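Local coordinates for McyG protein (Microcystis aeruginosa PCC 7806, PDB 4R0M) that binds phenylalanyl-adenylate in its adenylation domain and probably activates a carboxylic acid substrate for transfer to its peptidyl carrier protein in microcystin biosynthesis, at residues E318-E321 with K322-L325; K541-Q545 with G546-S550; Y52-A55 with L56-N60. All coordinates share one frame; numbering follows the deposited sequence.

Contact 1: residues E318-E321 with K322-L325; sequences EILE and KHQL
A Schellman motif ends helix 310-320 where Leu-320 meets His-323 and Leu-325, with Gln-324, at positive phi, as its C-prime residue. Leu-320 O is gripped by two donors from opposite faces of its carbonyl plane: His-323 N at 2.9 Å, standing well above the plane, and Leu-325 N at 3.3 Å, only 25° out of it. A weak bond from Gln-324 N to Glu-321 O (3.4 Å) completes the turn. Beyond it, with CG anti to the backbone N (chi1 -176°), the Leu-325 side chain runs back beside the helix and brings its CD2 to Leu-320 CB at 4.0 Å. Ile-319 O lies at the edge of the His-323 ring, near its plane, 3.2 Å from His-323 CD2, while Leu-320 CD2 approaches the same carbon obliquely. Lys-322 leads away in an extended chain, its CG passing Glu-318 O. His-323 ND1 is hydrogen-bonded to Tyr-293 N and NE2 weakly to Leu-288 O, which together should restrain the ring's rotation. Because a backbone N-H is a donor, ND1 must accept there, consistent with a neutral imidazole carrying its proton on NE2.

Contact 2: residues K541-Q545 with G546-S550; sequences KDFEQ and GLFSS
Phe-548 lies against the C-terminal part of helix 536-545, where its ring reaches Asp-542 CB obliquely and Phe-543 CB at the edge. CZ of Phe-548 comes within 3.6 Å of Asp-542 CB, squarely by neither face nor edge. Phe-543 CB sits at the rim of the same ring and in its plane, 4.0 Å from Phe-548 CE2, so the ring is aimed at the root of the Phe-543 side chain. In return, Phe-548 CD2 lies near the plane of the Phe-543 ring, at its edge. Phe-543 carries its CG anti to the backbone N (chi1 170°), which turns that ring away from Phe-548 and leaves CB as the nearer part. Asp-542 and Leu-547 run side by side and point the same way: Leu-547 CD2 lies 3.9 Å from Asp-542 CG, an apolar methyl alongside the carboxylate. The backbone turn between them contains a cis peptide bond before Gly-546. Past it, Leu-547 N reaches back to Asp-542 O, 2.7 Å away and nearly straight (173° at the hydrogen), and Gly-546 CA touches the same oxygen in a CA-H...O contact. One water bridges the two segments, donating to Phe-543 O at 2.9 Å and accepting from Phe-548 N at 2.8 Å. Both phenylalanine side chains touch Ile-519 of strand 517-520; Phe-543 also meets the Tyr-517 ring and Val-472 of strand 468-474, while Phe-548 reaches Leu-521, so the aromatic pair packs the end of helix 536-545 onto these strands just before helix 549-558 begins.

Contact 3: residues Y52-A55 with L56-N60; sequences YQDA and LVILN
Asp-54 and Ile-58 meet on the tightly packed side of helix 48-64, Tyr-52 and Leu-56 on another side of the same turns. Ile-58 lays CD1 beside the Asp-54 carboxylate, 3.7 Å from OD1. The buried Ile-58 also touches Pro-85 and Ala-89 of helix 80-93 and Val-155 and Leu-158 of helix 155-158, and Ala-55, one turn before Leu-59, is pressed on Leu-92. Backbone bonds hold this part: Ile-58 N to Asp-54 O at 3.1 Å and Leu-59 N to Ala-55 O at 2.8 Å. A chi1 of 173° turns the Tyr-52 ring away from its own N and sends it outward, leaning toward the following turn, and Leu-56 comes over one face: Leu-56 CG stands 4.3 Å above the ring plane, offset toward the rim, and Leu-56 CD1 lies 3.7 Å from Tyr-52 CE2. Leu-168 touches both of them. The looser side belongs to the exposed Gln-53, bent at chi2, whose OE1 comes no nearer to Leu-56 CD1 than 4.2 Å; its NE2 is hydrogen-bonded to Gln-49 OE1. The helix bond there, Val-57 N to Gln-53 O, is weak at 3.3 Å. Asp-54 OD2, by contrast, takes a salt bridge from Arg-159 and a hydrogen bond from Gln-46, which would be expected to stabilise a negative carboxylate beside the Ile-58 methyl.

The three contacts are all local, each within a single stretch of chain, and none touches another. Centres of contacts 1 and 2 are about 43 Å apart, as are those of contacts 1 and 3, while contacts 2 and 3, on opposite sides of the chain's centre, are about 49 Å apart. In sequence they run 3, 1, 2. Contacts 1 and 3 belong to the AMP-binding enzyme range, one at a helix end, the other mid-helix; contact 2 joins the last two helices modelled. The phenylalanyl-adenylate pocket draws its residues from between 182 and 533, so contacts 2 and 3 contribute none to it.

Contact 1: residues E318-E321 with K322-L325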
loop_
_atom_site.group_PDB
_atom_site.type_symbol
_atom_site.label_atom_id
_atom_site.label_comp_id
_atom_site.label_asym_id
_atom_site.label_seq_id
_atom_site.Cartn_x
_atom_site.Cartn_y
_atom_site.Cartn_z
ATOM N N GLU A 318 15.147 -16.054 -10.577
ATOM C CA GLU A 318 15.959 -16.552 -11.691
ATOM C C GLU A 318 16.664 -15.429 -12.448
ATOM O O GLU A 318 17.840 -15.554 -12.800
ATOM C CB GLU A 318 15.105 -17.376 -12.661
ATOM C CG GLU A 318 14.699 -18.746 -12.138
ATOM C CD GLU A 318 13.670 -19.433 -13.021
ATOM O OE1 GLU A 318 13.704 -19.241 -14.258
ATOM O OE2 GLU A 318 12.825 -20.174 -12.474
ATOM N N ILE A 319 15.937 -14.340 -12.690
ATOM C CA ILE A 319 16.477 -13.186 -13.402
ATOM C C ILE A 319 17.538 -12.459 -12.569
ATOM O O ILE A 319 18.601 -12.104 -13.084
ATOM C CB ILE A 319 15.358 -12.199 -13.816
ATOM C CG1 ILE A 319 14.421 -12.843 -14.845
ATOM C CG2 ILE A 319 15.947 -10.912 -14.381
ATOM C CD1 ILE A 319 13.096 -12.126 -15.015
ATOM N N LEU A 320 17.251 -12.259 -11.283
ATOM C CA LEU A 320 18.065 -11.374 -10.450
ATOM C C LEU A 320 19.154 -12.039 -9.602
ATOM O O LEU A 320 20.013 -11.343 -9.059
ATOM C CB LEU A 320 17.178 -10.464 -9.587
ATOM C CG LEU A 320 16.410 -9.345 -10.305
ATOM C CD1 LEU A 320 15.849 -8.369 -9.288
ATOM C CD2 LEU A 320 17.274 -8.602 -11.314
ATOM N N GLU A 321 19.134 -13.368 -9.497
ATOM C CA GLU A 321 20.244 -14.082 -8.856
ATOM C C GLU A 321 21.525 -13.936 -9.687
ATOM O O GLU A 321 22.632 -14.029 -9.158
ATOM C CB GLU A 321 19.906 -15.557 -8.589
ATOM C CG GLU A 321 19.892 -16.461 -9.814
ATOM C CD GLU A 321 19.902 -17.937 -9.455
ATOM O OE1 GLU A 321 18.994 -18.383 -8.720
ATOM O OE2 GLU A 321 20.816 -18.655 -9.915
ATOM N N LYS A 322 21.352 -13.693 -10.985
ATOM C CA LYS A 322 22.455 -13.381 -11.894
ATOM C C LYS A 322 22.950 -11.948 -11.683
ATOM O O LYS A 322 23.888 -11.496 -12.346
ATOM C CB LYS A 322 22.013 -13.574 -13.350
ATOM C CG LYS A 322 21.581 -14.992 -13.691
ATOM C CD LYS A 322 21.182 -15.118 -15.152
ATOM C CE LYS A 322 20.912 -16.568 -15.521
ATOM N NZ LYS A 322 20.761 -16.744 -16.993
ATOM N N HIS A 323 22.304 -11.240 -10.759
ATOM C CA HIS A 323 22.669 -9.870 -10.410
ATOM C C HIS A 323 22.972 -9.761 -8.941
ATOM O O HIS A 323 22.773 -8.710 -8.323
ATOM C CB HIS A 323 21.561 -8.910 -10.825
ATOM C CG HIS A 323 21.355 -8.838 -12.315
ATOM N ND1 HIS A 323 21.772 -7.797 -13.052
ATOM C CD2 HIS A 323 20.776 -9.742 -13.203
ATOM C CE1 HIS A 323 21.467 -8.012 -14.342
ATOM N NE2 HIS A 323 20.859 -9.204 -14.433
ATOM N N GLN A 324 23.449 -10.874 -8.382
ATOM C CA GLN A 324 23.967 -10.965 -7.008
ATOM C C GLN A 324 22.926 -10.856 -5.892
ATOM O O GLN A 324 23.285 -10.678 -4.725
ATOM C CB GLN A 324 25.122 -9.975 -6.778
ATOM C CG GLN A 324 26.317 -10.176 -7.697
ATOM C CD GLN A 324 27.509 -9.333 -7.290
ATOM O OE1 GLN A 324 28.027 -9.461 -6.178
ATOM N NE2 GLN A 324 27.956 -8.463 -8.191
ATOM N N LEU A 325 21.646 -10.974 -6.239
ATOM C CA LEU A 325 20.588 -11.024 -5.231
ATOM C C LEU A 325 20.721 -12.320 -4.439
ATOM O O LEU A 325 20.542 -13.410 -4.985
ATOM C CB LEU A 325 19.200 -10.917 -5.872
ATOM C CG LEU A 325 17.990 -10.851 -4.932
ATOM C CD1 LEU A 325 17.912 -9.505 -4.224
ATOM C CD2 LEU A 325 16.700 -11.130 -5.689
#

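Contact 2: residues K541-Q545 with G546-S550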
loop_
_atom_site.group_PDB
_atom_site.type_symbol
_atom_site.label_atom_id
_atom_site.label_comp_id
_atom_site.label_asym_id
_atom_site.label_seq_id
_atom_site.Cartn_x
_atom_site.Cartn_y
_atom_site.Cartn_z
ATOM N N LYS A 541 -18.666 -2.976 -9.759
ATOM C CA LYS A 541 -19.773 -2.024 -9.796
ATOM C C LYS A 541 -19.892 -1.353 -11.158
ATOM O O LYS A 541 -20.978 -1.330 -11.736
ATOM C CB LYS A 541 -19.651 -0.979 -8.683
ATOM C CG LYS A 541 -20.228 -1.439 -7.354
ATOM C CD LYS A 541 -20.629 -0.260 -6.482
ATOM C CE LYS A 541 -21.535 -0.713 -5.348
ATOM N NZ LYS A 541 -22.039 0.430 -4.537
ATOM N N ASP A 542 -18.774 -0.835 -11.669
ATOM C CA ASP A 542 -18.723 -0.212 -12.998
ATOM C C ASP A 542 -19.355 -1.096 -14.079
ATOM O O ASP A 542 -20.134 -0.614 -14.906
ATOM C CB ASP A 542 -17.279 0.138 -13.387
ATOM C CG ASP A 542 -16.743 1.369 -12.661
ATOM O OD1 ASP A 542 -17.541 2.158 -12.109
ATOM O OD2 ASP A 542 -15.505 1.549 -12.649
ATOM N N PHE A 543 -19.015 -2.384 -14.057
ATOM C CA PHE A 543 -19.567 -3.370 -14.986
ATOM C C PHE A 543 -21.082 -3.537 -14.826
ATOM O O PHE A 543 -21.809 -3.646 -15.817
ATOM C CB PHE A 543 -18.850 -4.718 -14.811
ATOM C CG PHE A 543 -19.497 -5.857 -15.551
ATOM C CD1 PHE A 543 -19.234 -6.067 -16.901
ATOM C CD2 PHE A 543 -20.364 -6.726 -14.895
ATOM C CE1 PHE A 543 -19.833 -7.118 -17.585
ATOM C CE2 PHE A 543 -20.966 -7.777 -15.572
ATOM C CZ PHE A 543 -20.698 -7.973 -16.919
ATOM N N GLU A 544 -21.547 -3.552 -13.578
ATOM C CA GLU A 544 -22.960 -3.779 -13.273
ATOM C C GLU A 544 -23.855 -2.550 -13.493
ATOM O O GLU A 544 -25.061 -2.617 -13.262
ATOM C CB GLU A 544 -23.116 -4.307 -11.841
ATOM C CG GLU A 544 -22.569 -5.713 -11.633
ATOM C CD GLU A 544 -22.561 -6.147 -10.175
ATOM O OE1 GLU A 544 -22.443 -5.278 -9.282
ATOM O OE2 GLU A 544 -22.661 -7.368 -9.922
ATOM N N GLN A 545 -23.268 -1.443 -13.946
ATOM C CA GLN A 545 -24.026 -0.206 -14.167
ATOM C C GLN A 545 -24.887 -0.205 -15.446
ATOM O O GLN A 545 -26.095 -0.000 -15.356
ATOM C CB GLN A 545 -23.135 1.048 -14.096
ATOM C CG GLN A 545 -22.207 1.141 -12.888
ATOM C CD GLN A 545 -22.922 1.291 -11.552
ATOM O OE1 GLN A 545 -23.910 0.610 -11.273
ATOM N NE2 GLN A 545 -22.401 2.174 -10.705
ATOM N N GLY A 546 -24.310 -0.446 -16.627
ATOM C CA GLY A 546 -22.907 -0.774 -16.820
ATOM C C GLY A 546 -22.163 0.269 -17.628
ATOM O O GLY A 546 -22.621 0.697 -18.693
ATOM N N LEU A 547 -21.003 0.662 -17.109
ATOM C CA LEU A 547 -20.149 1.667 -17.729
ATOM C C LEU A 547 -19.530 1.180 -19.044
ATOM O O LEU A 547 -19.206 1.987 -19.919
ATOM C CB LEU A 547 -19.051 2.085 -16.740
ATOM C CG LEU A 547 -18.235 3.358 -16.981
ATOM C CD1 LEU A 547 -19.098 4.604 -16.848
ATOM C CD2 LEU A 547 -17.060 3.419 -16.014
ATOM N N PHE A 548 -19.386 -0.138 -19.180
ATOM C CA PHE A 548 -18.692 -0.736 -20.327
ATOM C C PHE A 548 -19.628 -1.293 -21.406
ATOM O O PHE A 548 -19.159 -1.752 -22.454
ATOM C CB PHE A 548 -17.729 -1.842 -19.864
ATOM C CG PHE A 548 -16.950 -1.504 -18.623
ATOM C CD1 PHE A 548 -16.032 -0.457 -18.618
ATOM C CD2 PHE A 548 -17.123 -2.245 -17.458
ATOM C CE1 PHE A 548 -15.311 -0.149 -17.472
ATOM C CE2 PHE A 548 -16.402 -1.946 -16.311
ATOM C CZ PHE A 548 -15.494 -0.896 -16.318
ATOM N N SER A 549 -20.937 -1.252 -21.148
ATOM C CA SER A 549 -21.948 -1.810 -22.061
ATOM C C SER A 549 -21.761 -1.375 -23.516
ATOM O O SER A 549 -21.934 -2.175 -24.436
ATOM C CB SER A 549 -23.358 -1.463 -21.583
ATOM O OG SER A 549 -23.645 -2.112 -20.356
ATOM N N SER A 550 -21.393 -0.110 -23.705
ATOM C CA SER A 550 -21.132 0.452 -25.029
ATOM C C SER A 550 -19.920 -0.204 -25.686
ATOM O O SER A 550 -19.985 -0.625 -26.846
ATOM C CB SER A 550 -20.919 1.965 -24.936
ATOM O OG SER A 550 -20.621 2.516 -26.207
HETATM O O HOH W 1 -20.573 -2.490 -18.197
#

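Contact 3: residues Y52-A55 with L56-N60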
loop_
_atom_site.group_PDB
_atom_site.type_symbol
_atom_site.label_atom_id
_atom_site.label_comp_id
_atom_site.label_asym_id
_atom_site.label_seq_id
_atom_site.Cartn_x
_atom_site.Cartn_y
_atom_site.Cartn_z
ATOM N N TYR A 52 14.122 17.246 12.455
ATOM C CA TYR A 52 13.593 17.692 13.740
ATOM C C TYR A 52 13.467 19.216 13.797
ATOM O O TYR A 52 12.429 19.738 14.206
ATOM C CB TYR A 52 14.472 17.163 14.882
ATOM C CG TYR A 52 14.127 17.694 16.258
ATOM C CD1 TYR A 52 13.041 17.190 16.972
ATOM C CD2 TYR A 52 14.900 18.691 16.854
ATOM C CE1 TYR A 52 12.729 17.671 18.235
ATOM C CE2 TYR A 52 14.594 19.181 18.115
ATOM C CZ TYR A 52 13.510 18.668 18.802
ATOM O OH TYR A 52 13.202 19.152 20.053
ATOM N N GLN A 53 14.516 19.920 13.370
ATOM C CA GLN A 53 14.512 21.384 13.363
ATOM C C GLN A 53 13.481 21.943 12.385
ATOM O O GLN A 53 12.806 22.928 12.686
ATOM C CB GLN A 53 15.904 21.948 13.045
ATOM C CG GLN A 53 16.974 21.711 14.109
ATOM C CD GLN A 53 16.640 22.311 15.470
ATOM O OE1 GLN A 53 15.988 23.350 15.572
ATOM N NE2 GLN A 53 17.102 21.653 16.527
ATOM N N ASP A 54 13.367 21.303 11.221
ATOM C CA ASP A 54 12.395 21.685 10.193
ATOM C C ASP A 54 10.964 21.488 10.700
ATOM O O ASP A 54 10.112 22.366 10.541
ATOM C CB ASP A 54 12.639 20.870 8.918
ATOM C CG ASP A 54 11.934 21.442 7.694
ATOM O OD1 ASP A 54 11.405 22.574 7.748
ATOM O OD2 ASP A 54 11.921 20.743 6.658
ATOM N N ALA A 55 10.722 20.338 11.328
ATOM C CA ALA A 55 9.423 20.018 11.918
ATOM C C ALA A 55 8.966 21.046 12.960
ATOM O O ALA A 55 7.794 21.423 12.984
ATOM C CB ALA A 55 9.447 18.619 12.517
ATOM N N LEU A 56 9.893 21.500 13.805
ATOM C CA LEU A 56 9.597 22.512 14.830
ATOM C C LEU A 56 9.139 23.838 14.227
ATOM O O LEU A 56 8.241 24.493 14.766
ATOM C CB LEU A 56 10.812 22.755 15.737
ATOM C CG LEU A 56 11.214 21.704 16.776
ATOM C CD1 LEU A 56 12.483 22.139 17.495
ATOM C CD2 LEU A 56 10.099 21.450 17.780
ATOM N N VAL A 57 9.766 24.227 13.118
ATOM C CA VAL A 57 9.421 25.460 12.407
ATOM C C VAL A 57 8.011 25.359 11.829
ATOM O O VAL A 57 7.206 26.278 11.989
ATOM C CB VAL A 57 10.442 25.787 11.288
ATOM C CG1 VAL A 57 10.009 27.013 10.494
ATOM C CG2 VAL A 57 11.832 26.006 11.872
ATOM N N ILE A 58 7.722 24.235 11.170
ATOM C CA ILE A 58 6.400 23.974 10.597
ATOM C C ILE A 58 5.346 23.900 11.701
ATOM O O ILE A 58 4.256 24.463 11.561
ATOM C CB ILE A 58 6.388 22.681 9.747
ATOM C CG1 ILE A 58 7.306 22.839 8.531
ATOM C CG2 ILE A 58 4.971 22.335 9.297
ATOM C CD1 ILE A 58 7.890 21.541 8.020
ATOM N N LEU A 59 5.687 23.214 12.794
ATOM C CA LEU A 59 4.811 23.108 13.959
ATOM C C LEU A 59 4.417 24.477 14.515
ATOM O O LEU A 59 3.255 24.700 14.858
ATOM C CB LEU A 59 5.462 22.257 15.056
ATOM C CG LEU A 59 4.723 22.086 16.391
ATOM C CD1 LEU A 59 3.290 21.594 16.201
ATOM C CD2 LEU A 59 5.501 21.148 17.301
ATOM N N ASN A 60 5.390 25.383 14.605
ATOM C CA ASN A 60 5.135 26.749 15.048
ATOM C C ASN A 60 4.197 27.482 14.090
ATOM O O ASN A 60 3.313 28.224 14.522
ATOM C CB ASN A 60 6.447 27.520 15.215
ATOM C CG ASN A 60 6.238 28.911 15.783
ATOM O OD1 ASN A 60 5.646 29.079 16.852
ATOM N ND2 ASN A 60 6.723 29.918 15.067
#